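Local coordinates for protein putative glutathione S-transferase (Corynebacterium glutamicum, PDB 3M1G) that probably acts as a glutathione transferase of the ECM4-like, omega-like group, using a thioredoxin-like domain and an all-helical C-terminal domain, at residues Tyr201-Ala206 against Asn213-Arg218; Ala69-His74 against Leu252-Ala257; Leu176-Leu181 against His240-Asp245; Thr194-Gly199 against Ile246-Thr251. One frame throughout, in Å; residues are numbered along the deposited sequence.

Overall arrangement
From the N terminus, the chain first meets Ala69-His74, at the start of helix 71-83 in the thioredoxin-like domain. Contact 2 joins it to Leu252-Ala257 of the helical domain, closing a loop of 177 residues. The other three contacts lie within that loop and inside the helical domain. Contact 3 ties the loop before helix 182-197 to the start of helix 243-253. Contact 4 joins the C-terminal part of helix 182-197 to the middle of helix 243-253. Contacts 3 and 4 cross along the chain, and contact 1, a local closure between consecutive helices, falls within both. Helix 243-253 serves contacts 2, 3 and 4, while salt bridge Arg218-Glu195 links contact 1 to contact 4.

Contact 1 of 4, residues Tyr201-Ala206 against Asn213-Arg218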
loop_
_atom_site.group_PDB
_atom_site.type_symbol
_atom_site.label_atom_id
_atom_site.label_comp_id
_atom_site.label_asym_id
_atom_site.label_seq_id
_atom_site.Cartn_x
_atom_site.Cartn_y
_atom_site.Cartn_z
ATOM N N TYR A 201 -14.720 2.228 4.562
ATOM C CA TYR A 201 -15.257 3.564 4.271
ATOM C C TYR A 201 -15.101 4.507 5.467
ATOM O O TYR A 201 -14.694 5.663 5.307
ATOM C CB TYR A 201 -16.743 3.490 3.814
ATOM C CG TYR A 201 -16.854 2.937 2.431
ATOM C CD1 TYR A 201 -16.697 3.752 1.335
ATOM C CD2 TYR A 201 -17.057 1.580 2.209
ATOM C CE1 TYR A 201 -16.737 3.244 0.055
ATOM C CE2 TYR A 201 -17.081 1.072 0.938
ATOM C CZ TYR A 201 -16.903 1.915 -0.128
ATOM O OH TYR A 201 -16.935 1.404 -1.395
ATOM N N ARG A 202 -15.376 4.015 6.668
ATOM C CA ARG A 202 -15.183 4.812 7.884
ATOM C C ARG A 202 -13.690 5.204 8.077
ATOM O O ARG A 202 -13.366 6.293 8.586
ATOM C CB ARG A 202 -15.710 4.010 9.074
ATOM C CG ARG A 202 -16.099 4.820 10.343
ATOM C CD ARG A 202 -17.188 4.058 11.203
ATOM N NE ARG A 202 -16.630 2.743 11.434
ATOM C CZ ARG A 202 -17.212 1.567 11.186
ATOM N NH1 ARG A 202 -18.496 1.455 10.842
ATOM N NH2 ARG A 202 -16.488 0.470 11.367
ATOM N N THR A 203 -12.785 4.314 7.646
ATOM C CA THR A 203 -11.345 4.566 7.706
ATOM C C THR A 203 -10.946 5.572 6.648
ATOM O O THR A 203 -10.291 6.538 6.966
ATOM C CB THR A 203 -10.499 3.272 7.570
ATOM O OG1 THR A 203 -10.909 2.339 8.573
ATOM C CG2 THR A 203 -8.998 3.562 7.763
ATOM N N GLY A 204 -11.410 5.380 5.420
ATOM C CA GLY A 204 -11.051 6.232 4.311
ATOM C C GLY A 204 -11.633 7.631 4.333
ATOM O O GLY A 204 -10.946 8.578 3.939
ATOM N N PHE A 205 -12.897 7.762 4.773
ATOM C CA PHE A 205 -13.564 9.052 4.817
ATOM C C PHE A 205 -13.484 9.735 6.175
ATOM O O PHE A 205 -14.175 10.710 6.393
ATOM C CB PHE A 205 -15.037 8.919 4.371
ATOM C CG PHE A 205 -15.190 8.633 2.903
ATOM C CD1 PHE A 205 -14.633 9.478 1.962
ATOM C CD2 PHE A 205 -15.907 7.564 2.461
ATOM C CE1 PHE A 205 -14.758 9.218 0.604
ATOM C CE2 PHE A 205 -16.061 7.327 1.097
ATOM C CZ PHE A 205 -15.461 8.147 0.182
ATOM N N ALA A 206 -12.646 9.241 7.075
ATOM C CA ALA A 206 -12.513 9.832 8.394
ATOM C C ALA A 206 -12.212 11.318 8.247
ATOM O O ALA A 206 -11.407 11.713 7.398
ATOM C CB ALA A 206 -11.418 9.162 9.176
ATOM N N ASN A 213 -7.852 6.806 13.301
ATOM C CA ASN A 213 -7.217 5.874 14.233
ATOM C C ASN A 213 -8.191 4.808 14.764
ATOM O O ASN A 213 -7.867 3.619 14.842
ATOM C CB ASN A 213 -6.616 6.593 15.424
ATOM C CG ASN A 213 -5.427 7.499 15.066
ATOM O OD1 ASN A 213 -4.881 7.470 13.957
ATOM N ND2 ASN A 213 -5.026 8.311 16.036
ATOM N N GLU A 214 -9.379 5.245 15.143
ATOM C CA GLU A 214 -10.365 4.333 15.708
ATOM C C GLU A 214 -10.945 3.399 14.656
ATOM O O GLU A 214 -11.109 2.218 14.900
ATOM C CB GLU A 214 -11.495 5.108 16.423
ATOM C CG GLU A 214 -12.441 4.165 17.226
ATOM C CD GLU A 214 -11.611 3.137 18.054
ATOM O OE1 GLU A 214 -10.660 3.572 18.817
ATOM O OE2 GLU A 214 -11.861 1.901 17.866
ATOM N N ALA A 215 -11.275 3.928 13.495
ATOM C CA ALA A 215 -11.821 3.132 12.449
ATOM C C ALA A 215 -10.811 2.072 11.990
ATOM O O ALA A 215 -11.167 0.918 11.760
ATOM C CB ALA A 215 -12.256 4.023 11.296
ATOM N N TYR A 216 -9.539 2.464 11.899
ATOM C CA TYR A 216 -8.487 1.543 11.498
ATOM C C TYR A 216 -8.346 0.386 12.483
ATOM O O TYR A 216 -8.195 -0.783 12.075
ATOM C CB TYR A 216 -7.169 2.316 11.342
ATOM C CG TYR A 216 -5.910 1.538 11.166
ATOM C CD1 TYR A 216 -5.280 0.977 12.247
ATOM C CD2 TYR A 216 -5.312 1.420 9.914
ATOM C CE1 TYR A 216 -4.072 0.308 12.121
ATOM C CE2 TYR A 216 -4.109 0.724 9.755
ATOM C CZ TYR A 216 -3.504 0.185 10.871
ATOM O OH TYR A 216 -2.326 -0.467 10.767
ATOM N N LYS A 217 -8.370 0.718 13.764
ATOM C CA LYS A 217 -8.249 -0.274 14.792
ATOM C C LYS A 217 -9.389 -1.276 14.674
ATOM O O LYS A 217 -9.150 -2.463 14.691
ATOM C CB LYS A 217 -8.289 0.380 16.169
ATOM C CG LYS A 217 -7.824 -0.506 17.304
ATOM C CD LYS A 217 -8.154 0.168 18.653
ATOM C CE LYS A 217 -7.548 -0.558 19.843
ATOM N NZ LYS A 217 -8.184 -0.066 21.149
ATOM N N ARG A 218 -10.613 -0.786 14.530
ATOM C CA ARG A 218 -11.771 -1.674 14.361
ATOM C C ARG A 218 -11.643 -2.581 13.146
ATOM O O ARG A 218 -11.931 -3.776 13.215
ATOM C CB ARG A 218 -13.078 -0.869 14.301
ATOM C CG ARG A 218 -13.553 -0.395 15.692
ATOM C CD ARG A 218 -14.753 0.549 15.584
ATOM N NE ARG A 218 -15.950 -0.101 15.003
ATOM C CZ ARG A 218 -17.099 0.534 14.769
ATOM N NH1 ARG A 218 -17.210 1.832 15.010
ATOM N NH2 ARG A 218 -18.127 -0.108 14.268
HETATM O O HOH W 1 -13.677 0.669 10.642
#
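Ala215 packs its methyl group against Arg202 and Thr203, and this is the tight part of the contact. The CA atoms of Thr203 and Ala215 are 5.0 Å apart, a close helix approach that the small alanine permits. Ala215 CB lies 3.5 Å from Thr203 OG1 and 4.0 Å from Arg202 CG. The Thr203 hydroxyl is bonded within its own helix, to Gly199 O. Thr203 CG2 lies 4.2 Å from Tyr216 CB. The more open side is polar. With CG anti to its backbone N (chi1 -158°) and a bend at chi3, Arg202 lays its guanidinium flat on that of Arg218, with planes 10° apart and centres 3.7 Å apart. Two like charges thus meet face to face. The repulsion is probably eased by Glu195, which forms a salt bridge with Arg218 NE, and by Thr194 O, which accepts from Arg202 NH2. A water accepts from Arg202 NH2 at 2.9 Å and donates to Ala215 O. The contact packs two consecutive helices, 199-204, which carries the predicted catalytic Tyr201, and 209-229, joined by a short turn. The C-terminal part of helix 182-197 supports the arginine pair, and Val317 of the second subunit packs on Tyr216.

Contact 2 of 4, residues Ala69-His74 against Leu252-Ala257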
loop_
_atom_site.group_PDB
_atom_site.type_symbol
_atom_site.label_atom_id
_atom_site.label_comp_id
_atom_site.label_asym_id
_atom_site.label_seq_id
_atom_site.Cartn_x
_atom_site.Cartn_y
_atom_site.Cartn_z
ATOM N N ALA A 69 -17.972 -0.767 -10.064
ATOM C CA ALA A 69 -17.059 -0.301 -9.000
ATOM C C ALA A 69 -17.593 -0.517 -7.593
ATOM O O ALA A 69 -16.834 -0.597 -6.641
ATOM C CB ALA A 69 -16.715 1.218 -9.214
ATOM N N CYS A 70 -18.902 -0.593 -7.462
ATOM C CA CYS A 70 -19.569 -0.536 -6.171
ATOM C C CYS A 70 -19.636 -1.931 -5.546
ATOM O O CYS A 70 -20.195 -2.841 -6.159
ATOM C CB CYS A 70 -21.002 0.026 -6.372
ATOM S SG CYS A 70 -22.052 -0.071 -4.883
ATOM N N PRO A 71 -19.077 -2.111 -4.335
ATOM C CA PRO A 71 -19.117 -3.441 -3.697
ATOM C C PRO A 71 -20.525 -3.964 -3.309
ATOM O O PRO A 71 -20.791 -5.170 -3.370
ATOM C CB PRO A 71 -18.246 -3.260 -2.444
ATOM C CG PRO A 71 -18.299 -1.763 -2.142
ATOM C CD PRO A 71 -18.402 -1.094 -3.485
ATOM N N TRP A 72 -21.409 -3.059 -2.915
ATOM C CA TRP A 72 -22.748 -3.447 -2.562
ATOM C C TRP A 72 -23.462 -3.996 -3.798
ATOM O O TRP A 72 -24.135 -5.020 -3.728
ATOM C CB TRP A 72 -23.506 -2.259 -1.966
ATOM C CG TRP A 72 -22.692 -1.411 -1.065
ATOM C CD1 TRP A 72 -22.130 -0.164 -1.364
ATOM C CD2 TRP A 72 -22.263 -1.728 0.265
ATOM N NE1 TRP A 72 -21.397 0.289 -0.278
ATOM C CE2 TRP A 72 -21.478 -0.631 0.733
ATOM C CE3 TRP A 72 -22.471 -2.811 1.110
ATOM C CZ2 TRP A 72 -20.915 -0.605 2.014
ATOM C CZ3 TRP A 72 -21.914 -2.788 2.382
ATOM C CH2 TRP A 72 -21.140 -1.688 2.823
ATOM N N ALA A 73 -23.304 -3.314 -4.924
ATOM C CA ALA A 73 -23.831 -3.793 -6.192
ATOM C C ALA A 73 -23.193 -5.078 -6.642
ATOM O O ALA A 73 -23.868 -5.958 -7.226
ATOM C CB ALA A 73 -23.679 -2.711 -7.301
ATOM N N HIS A 74 -21.887 -5.214 -6.395
ATOM C CA HIS A 74 -21.182 -6.392 -6.789
ATOM C C HIS A 74 -21.845 -7.663 -6.191
ATOM O O HIS A 74 -21.980 -8.668 -6.886
ATOM C CB HIS A 74 -19.688 -6.269 -6.397
ATOM C CG HIS A 74 -18.769 -7.143 -7.189
ATOM N ND1 HIS A 74 -17.397 -7.139 -6.998
ATOM C CD2 HIS A 74 -19.014 -8.069 -8.141
ATOM C CE1 HIS A 74 -16.839 -8.023 -7.815
ATOM N NE2 HIS A 74 -17.799 -8.608 -8.520
ATOM N N LEU A 252 -12.792 -7.511 0.035
ATOM C CA LEU A 252 -11.442 -8.076 -0.081
ATOM C C LEU A 252 -10.832 -7.889 -1.469
ATOM O O LEU A 252 -9.642 -7.565 -1.579
ATOM C CB LEU A 252 -11.393 -9.550 0.307
ATOM C CG LEU A 252 -11.687 -9.918 1.755
ATOM C CD1 LEU A 252 -11.580 -11.462 1.919
ATOM C CD2 LEU A 252 -10.803 -9.180 2.778
ATOM N N VAL A 253 -11.649 -8.036 -2.510
ATOM C CA VAL A 253 -11.175 -7.925 -3.879
ATOM C C VAL A 253 -10.801 -6.488 -4.297
ATOM O O VAL A 253 -10.035 -6.289 -5.250
ATOM C CB VAL A 253 -12.162 -8.559 -4.854
ATOM C CG1 VAL A 253 -13.336 -7.595 -5.194
ATOM C CG2 VAL A 253 -11.427 -9.059 -6.096
ATOM N N ARG A 254 -11.303 -5.505 -3.558
ATOM C CA ARG A 254 -10.996 -4.119 -3.765
ATOM C C ARG A 254 -9.923 -3.624 -2.789
ATOM O O ARG A 254 -9.518 -2.456 -2.831
ATOM C CB ARG A 254 -12.260 -3.257 -3.585
ATOM C CG ARG A 254 -13.289 -3.416 -4.688
ATOM C CD ARG A 254 -14.661 -2.855 -4.307
ATOM N NE ARG A 254 -15.529 -2.917 -5.479
ATOM C CZ ARG A 254 -16.086 -4.045 -5.942
ATOM N NH1 ARG A 254 -15.912 -5.177 -5.302
ATOM N NH2 ARG A 254 -16.819 -4.029 -7.055
ATOM N N PHE A 255 -9.481 -4.482 -1.899
ATOM C CA PHE A 255 -8.611 -4.029 -0.812
ATOM C C PHE A 255 -7.210 -3.579 -1.235
ATOM O O PHE A 255 -6.854 -2.404 -1.067
ATOM C CB PHE A 255 -8.524 -5.057 0.303
ATOM C CG PHE A 255 -8.021 -4.485 1.587
ATOM C CD1 PHE A 255 -6.658 -4.405 1.836
ATOM C CD2 PHE A 255 -8.890 -4.029 2.523
ATOM C CE1 PHE A 255 -6.178 -3.887 3.027
ATOM C CE2 PHE A 255 -8.440 -3.505 3.726
ATOM C CZ PHE A 255 -7.043 -3.453 3.981
ATOM N N ASP A 256 -6.417 -4.482 -1.786
ATOM C CA ASP A 256 -5.079 -4.089 -2.198
ATOM C C ASP A 256 -5.133 -3.045 -3.312
ATOM O O ASP A 256 -4.305 -2.094 -3.335
ATOM C CB ASP A 256 -4.230 -5.303 -2.616
ATOM C CG ASP A 256 -3.864 -6.211 -1.430
ATOM O OD1 ASP A 256 -4.125 -5.808 -0.273
ATOM O OD2 ASP A 256 -3.327 -7.331 -1.666
ATOM N N ALA A 257 -6.116 -3.170 -4.203
ATOM C CA ALA A 257 -6.249 -2.256 -5.342
ATOM C C ALA A 257 -6.612 -0.810 -4.960
ATOM O O ALA A 257 -6.173 0.135 -5.630
ATOM C CB ALA A 257 -7.275 -2.799 -6.381
#
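Arg254 of the helical domain meets Ala69 and His74 at the start of helix 71-83 in the thioredoxin-like domain, beside the predicted active site. Its chain is extended from CG to NE, and its guanidinium grips two acceptors. Arg254 NE donates to Ala69 O at 2.9 Å, from above the carbonyl plane. Arg254 NH1 donates to His74 ND1 at 3.0 Å, within the planes of both groups. The ring and guanidinium planes are 71° apart, and the arginine meets the imidazole at its edge. Pro71 CA lies over the centre of one guanidinium face. Outward of this shell, Pro250 O also accepts from Arg254 NH1, and Ile298 of helix 295-305 packs on the arginine. Thr292 OG1 bonds the far ring nitrogen of His74, NE2, and helps fix the ring. The bonded carbonyl of Ala69 precedes Cys70, the predicted nucleophile, whose side chain points away from Arg254. Cys70 is the N-cap of helix 71-83: its SG accepts from Ala73 N at 3.5 Å, with an N-H...S angle of 168°.

Contact 3 of 4, residues Leu176-Leu181 against His240-Asp245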
loop_
_atom_site.group_PDB
_atom_site.type_symbol
_atom_site.label_atom_id
_atom_site.label_comp_id
_atom_site.label_asym_id
_atom_site.label_seq_id
_atom_site.Cartn_x
_atom_site.Cartn_y
_atom_site.Cartn_z
ATOM N N LEU A 176 -27.146 -21.169 -1.556
ATOM C CA LEU A 176 -26.192 -20.218 -0.964
ATOM C C LEU A 176 -26.624 -19.747 0.442
ATOM O O LEU A 176 -25.849 -19.105 1.153
ATOM C CB LEU A 176 -26.020 -18.982 -1.882
ATOM C CG LEU A 176 -25.456 -19.317 -3.259
ATOM C CD1 LEU A 176 -25.504 -18.111 -4.200
ATOM C CD2 LEU A 176 -23.948 -19.872 -3.139
ATOM N N TYR A 177 -27.861 -20.038 0.822
ATOM C CA TYR A 177 -28.409 -19.551 2.095
ATOM C C TYR A 177 -29.217 -20.665 2.774
ATOM O O TYR A 177 -30.447 -20.556 2.931
ATOM C CB TYR A 177 -29.274 -18.339 1.833
ATOM C CG TYR A 177 -29.647 -17.516 3.073
ATOM C CD1 TYR A 177 -28.656 -17.022 3.931
ATOM C CD2 TYR A 177 -30.967 -17.199 3.367
ATOM C CE1 TYR A 177 -28.976 -16.249 5.047
ATOM C CE2 TYR A 177 -31.306 -16.397 4.507
ATOM C CZ TYR A 177 -30.284 -15.942 5.331
ATOM O OH TYR A 177 -30.517 -15.165 6.448
ATOM N N PRO A 178 -28.544 -21.754 3.129
ATOM C CA PRO A 178 -29.275 -22.924 3.619
ATOM C C PRO A 178 -29.848 -22.747 5.026
ATOM O O PRO A 178 -29.179 -22.175 5.907
ATOM C CB PRO A 178 -28.209 -24.015 3.653
ATOM C CG PRO A 178 -26.942 -23.378 3.386
ATOM C CD PRO A 178 -27.094 -21.963 3.141
ATOM N N ALA A 179 -31.057 -23.263 5.210
ATOM C CA ALA A 179 -31.829 -23.124 6.438
ATOM C C ALA A 179 -31.017 -23.377 7.699
ATOM O O ALA A 179 -31.099 -22.604 8.648
ATOM C CB ALA A 179 -33.087 -24.064 6.400
ATOM N N GLU A 180 -30.195 -24.415 7.700
ATOM C CA GLU A 180 -29.483 -24.833 8.921
ATOM C C GLU A 180 -28.347 -23.888 9.303
ATOM O O GLU A 180 -27.783 -24.034 10.390
ATOM C CB GLU A 180 -28.820 -26.209 8.760
ATOM C CG GLU A 180 -29.441 -27.137 7.720
ATOM C CD GLU A 180 -28.956 -26.839 6.294
ATOM O OE1 GLU A 180 -27.726 -26.911 6.034
ATOM O OE2 GLU A 180 -29.837 -26.566 5.448
ATOM N N LEU A 181 -27.939 -22.991 8.402
ATOM C CA LEU A 181 -26.807 -22.107 8.690
ATOM C C LEU A 181 -27.252 -20.675 8.951
ATOM O O LEU A 181 -26.420 -19.858 9.341
ATOM C CB LEU A 181 -25.795 -22.108 7.510
ATOM C CG LEU A 181 -25.112 -23.438 7.164
ATOM C CD1 LEU A 181 -24.183 -23.281 5.948
ATOM C CD2 LEU A 181 -24.358 -23.965 8.364
ATOM N N HIS A 240 -18.559 -25.048 2.014
ATOM C CA HIS A 240 -19.062 -24.494 0.757
ATOM C C HIS A 240 -19.349 -22.990 0.820
ATOM O O HIS A 240 -19.605 -22.439 1.885
ATOM C CB HIS A 240 -20.330 -25.267 0.279
ATOM C CG HIS A 240 -20.141 -26.758 0.235
ATOM N ND1 HIS A 240 -19.102 -27.344 -0.455
ATOM C CD2 HIS A 240 -20.830 -27.778 0.820
ATOM C CE1 HIS A 240 -19.157 -28.666 -0.296
ATOM N NE2 HIS A 240 -20.179 -28.952 0.493
ATOM N N ILE A 241 -19.341 -22.360 -0.351
ATOM C CA ILE A 241 -19.629 -20.940 -0.493
ATOM C C ILE A 241 -21.083 -20.645 -0.089
ATOM O O ILE A 241 -22.003 -21.413 -0.414
ATOM C CB ILE A 241 -19.376 -20.459 -1.938
ATOM C CG1 ILE A 241 -17.880 -20.544 -2.230
ATOM C CG2 ILE A 241 -19.960 -19.013 -2.182
ATOM C CD1 ILE A 241 -17.461 -20.366 -3.691
ATOM N N THR A 242 -21.256 -19.574 0.685
ATOM C CA THR A 242 -22.574 -19.071 1.073
ATOM C C THR A 242 -22.684 -17.563 0.846
ATOM O O THR A 242 -21.716 -16.881 0.485
ATOM C CB THR A 242 -22.859 -19.333 2.579
ATOM O OG1 THR A 242 -21.842 -18.693 3.375
ATOM C CG2 THR A 242 -22.921 -20.862 2.910
ATOM N N GLU A 243 -23.893 -17.046 1.040
ATOM C CA GLU A 243 -24.157 -15.622 1.075
ATOM C C GLU A 243 -23.108 -14.799 1.840
ATOM O O GLU A 243 -22.799 -13.680 1.427
ATOM C CB GLU A 243 -25.539 -15.396 1.710
ATOM C CG GLU A 243 -25.957 -13.963 2.001
ATOM C CD GLU A 243 -26.560 -13.204 0.791
ATOM O OE1 GLU A 243 -26.855 -13.843 -0.238
ATOM O OE2 GLU A 243 -26.766 -11.962 0.911
ATOM N N ALA A 244 -22.661 -15.295 2.992
ATOM C CA ALA A 244 -21.610 -14.622 3.777
ATOM C C ALA A 244 -20.344 -14.302 2.980
ATOM O O ALA A 244 -19.787 -13.203 3.086
ATOM C CB ALA A 244 -21.270 -15.463 5.058
ATOM N N ASP A 245 -19.902 -15.248 2.148
ATOM C CA ASP A 245 -18.715 -15.055 1.301
ATOM C C ASP A 245 -18.987 -14.025 0.197
ATOM O O ASP A 245 -18.132 -13.187 -0.144
ATOM C CB ASP A 245 -18.284 -16.400 0.712
ATOM C CG ASP A 245 -18.070 -17.456 1.758
ATOM O OD1 ASP A 245 -17.153 -17.291 2.607
ATOM O OD2 ASP A 245 -18.819 -18.482 1.728
#
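Leu176 and Glu243 are joined by a backbone bond, Glu243 N to Leu176 O, at 2.8 Å and nearly straight (166°). It engages the amide of the first residue of helix 243-253. The Leu176 side chain runs outward from there. Leu176 CB sits 4.1 Å from Glu243 N, beside the bond. With CG anti to the carbonyl carbon (chi1 -62°), the branch runs alongside Ile241, both side chains pointing the same way. Leu176 CD2 lies 3.7 Å from Ile241 O and 4.2 Å from Ile241 CG2. The other methyl, CD1, touches Ile246 CD1, in the first turns of helix 243-253. Thr242 is the N-cap residue. Thr242 CG2 meets Leu181 CD1 at 4.1 Å, the side chains crossing at about a right angle. Thr242 N donates to Asp245 OD2 at 2.9 Å, on the anti lone pair, tying the N-cap to the first turn. Glu243 CB touches Tyr177 CD1, while its carboxylate is held by Arg247 and Thr158. The contact seats the loop before helix 182-197 on the start of helix 243-253. Leu82 and Leu83 of helix 71-83 pack on Leu176, Ile159 of helix 154-163 lies against Tyr177 and Glu243, and Met185 of helix 182-197 covers Thr242.

Contact 4 of 4, residues Thr194-Gly199 against Ile246-Thr251; sequences TEVNNG and IRLYPT
Asn197 bridges to helix 243-253 through its amide nitrogen, which donates twice. Asn197 ND2 donates to Thr251 OG1 at 2.9 Å, close to the amide plane and fairly straight (157°). Asn197 ND2 also donates to Arg247 O at 3.0 Å, more bent (132°) and tilted from that plane. Placing CG anti to the carbonyl carbon (chi1 -59°) carries the amide across to both acceptors. The helix is kinked here: Pro250 has no N-H, and Thr251 N makes no bond to Arg247 O, bonding Leu248 O only weakly. Asn197 ND2 takes that donor's place at Arg247 O. Asn197 OD1 has a weak bond from Arg75 of helix 71-83. Thr251 OG1 also bonds a water at 2.7 Å, and that water donates to Asn197 O at 2.9 Å. Beside this polar group, Val196 CG1 meets Thr251 CG2 at 3.9 Å and Leu248 CD1 at 4.1 Å. Arg247, salt-bridged to Glu243, also hydrogen-bonds through NH1 a glycerol probably from the crystallisation liquor. Thr251 lies near Tyr201, a predicted proton donor/acceptor, and Tyr259, predicted to lower the cysteine pKa. Both amide hydrogens are used, which probably fixes the Asn197 rotation and joins the helices by a specific polar link in this buried contact.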
loop_
_atom_site.group_PDB
_atom_site.type_symbol
_atom_site.label_atom_id
_atom_site.label_comp_id
_atom_site.label_asym_id
_atom_site.label_seq_id
_atom_site.Cartn_x
_atom_site.Cartn_y
_atom_site.Cartn_z
ATOM N N THR A 194 -20.422 -4.122 9.695
ATOM C CA THR A 194 -20.074 -2.914 10.417
ATOM C C THR A 194 -18.547 -2.705 10.511
ATOM O O THR A 194 -18.068 -1.581 10.449
ATOM C CB THR A 194 -20.724 -2.852 11.834
ATOM O OG1 THR A 194 -20.233 -3.918 12.655
ATOM C CG2 THR A 194 -22.288 -2.915 11.757
ATOM N N GLU A 195 -17.772 -3.773 10.650
ATOM C CA GLU A 195 -16.331 -3.606 10.926
ATOM C C GLU A 195 -15.438 -3.702 9.685
ATOM O O GLU A 195 -14.308 -3.212 9.715
ATOM C CB GLU A 195 -15.888 -4.654 11.922
ATOM C CG GLU A 195 -16.747 -4.765 13.151
ATOM C CD GLU A 195 -16.950 -3.435 13.867
ATOM O OE1 GLU A 195 -15.941 -2.901 14.427
ATOM O OE2 GLU A 195 -18.120 -2.954 13.894
ATOM N N VAL A 196 -15.931 -4.323 8.606
ATOM C CA VAL A 196 -15.147 -4.566 7.385
ATOM C C VAL A 196 -15.764 -3.901 6.158
ATOM O O VAL A 196 -15.108 -3.010 5.567
ATOM C CB VAL A 196 -14.934 -6.061 7.161
ATOM C CG1 VAL A 196 -14.108 -6.332 5.887
ATOM C CG2 VAL A 196 -14.233 -6.680 8.444
ATOM N N ASN A 197 -16.999 -4.294 5.758
ATOM C CA ASN A 197 -17.626 -3.717 4.580
ATOM C C ASN A 197 -17.740 -2.204 4.690
ATOM O O ASN A 197 -17.363 -1.493 3.761
ATOM C CB ASN A 197 -19.072 -4.253 4.286
ATOM C CG ASN A 197 -19.154 -5.760 4.070
ATOM O OD1 ASN A 197 -20.141 -6.352 4.489
ATOM N ND2 ASN A 197 -18.147 -6.396 3.405
ATOM N N ASN A 198 -18.320 -1.718 5.786
ATOM C CA ASN A 198 -18.349 -0.313 6.074
ATOM C C ASN A 198 -17.071 0.199 6.688
ATOM O O ASN A 198 -16.810 1.388 6.643
ATOM C CB ASN A 198 -19.424 0.003 7.111
ATOM C CG ASN A 198 -20.704 0.390 6.496
ATOM O OD1 ASN A 198 -20.746 0.822 5.340
ATOM N ND2 ASN A 198 -21.782 0.278 7.268
ATOM N N GLY A 199 -16.356 -0.692 7.364
ATOM C CA GLY A 199 -15.113 -0.370 8.081
ATOM C C GLY A 199 -14.074 0.331 7.224
ATOM O O GLY A 199 -13.408 1.255 7.698
ATOM N N ILE A 246 -20.220 -14.015 -0.321
ATOM C CA ILE A 246 -20.604 -13.066 -1.324
ATOM C C ILE A 246 -20.645 -11.622 -0.775
ATOM O O ILE A 246 -20.442 -10.671 -1.533
ATOM C CB ILE A 246 -21.924 -13.514 -1.926
ATOM C CG1 ILE A 246 -21.649 -14.828 -2.726
ATOM C CG2 ILE A 246 -22.545 -12.430 -2.800
ATOM C CD1 ILE A 246 -22.807 -15.687 -2.898
ATOM N N ARG A 247 -20.902 -11.468 0.526
ATOM C CA ARG A 247 -20.856 -10.180 1.179
ATOM C C ARG A 247 -19.428 -9.766 1.590
ATOM O O ARG A 247 -19.130 -8.585 1.651
ATOM C CB ARG A 247 -21.749 -10.162 2.395
ATOM C CG ARG A 247 -23.202 -10.288 1.997
ATOM C CD ARG A 247 -24.113 -10.064 3.161
ATOM N NE ARG A 247 -25.483 -10.442 2.833
ATOM C CZ ARG A 247 -26.547 -10.199 3.597
ATOM N NH1 ARG A 247 -27.740 -10.605 3.186
ATOM N NH2 ARG A 247 -26.438 -9.569 4.764
ATOM N N LEU A 248 -18.530 -10.711 1.797
ATOM C CA LEU A 248 -17.144 -10.367 2.170
ATOM C C LEU A 248 -16.249 -10.102 0.924
ATOM O O LEU A 248 -15.497 -9.131 0.894
ATOM C CB LEU A 248 -16.548 -11.439 3.069
ATOM C CG LEU A 248 -15.069 -11.289 3.453
ATOM C CD1 LEU A 248 -14.817 -9.945 4.162
ATOM C CD2 LEU A 248 -14.606 -12.481 4.295
ATOM N N TYR A 249 -16.376 -10.942 -0.101
ATOM C CA TYR A 249 -15.563 -10.855 -1.303
ATOM C C TYR A 249 -15.431 -9.468 -1.897
ATOM O O TYR A 249 -14.324 -9.052 -2.198
ATOM C CB TYR A 249 -16.045 -11.863 -2.346
ATOM C CG TYR A 249 -15.401 -11.766 -3.681
ATOM C CD1 TYR A 249 -14.211 -12.416 -3.953
ATOM C CD2 TYR A 249 -15.980 -11.014 -4.698
ATOM C CE1 TYR A 249 -13.629 -12.325 -5.202
ATOM C CE2 TYR A 249 -15.400 -10.925 -5.938
ATOM C CZ TYR A 249 -14.213 -11.577 -6.178
ATOM O OH TYR A 249 -13.658 -11.478 -7.437
ATOM N N PRO A 250 -16.540 -8.720 -2.041
ATOM C CA PRO A 250 -16.411 -7.425 -2.699
ATOM C C PRO A 250 -15.482 -6.440 -1.967
ATOM O O PRO A 250 -14.858 -5.603 -2.626
ATOM C CB PRO A 250 -17.857 -6.904 -2.733
ATOM C CG PRO A 250 -18.700 -8.185 -2.788
ATOM C CD PRO A 250 -17.954 -9.082 -1.813
ATOM N N THR A 251 -15.400 -6.540 -0.639
ATOM C CA THR A 251 -14.466 -5.730 0.123
ATOM C C THR A 251 -13.011 -6.216 -0.087
ATOM O O THR A 251 -12.115 -5.418 -0.400
ATOM C CB THR A 251 -14.829 -5.667 1.624
ATOM O OG1 THR A 251 -16.127 -5.062 1.752
ATOM C CG2 THR A 251 -13.834 -4.726 2.364
HETATM O O HOH W 2 -16.522 -2.465 1.197
#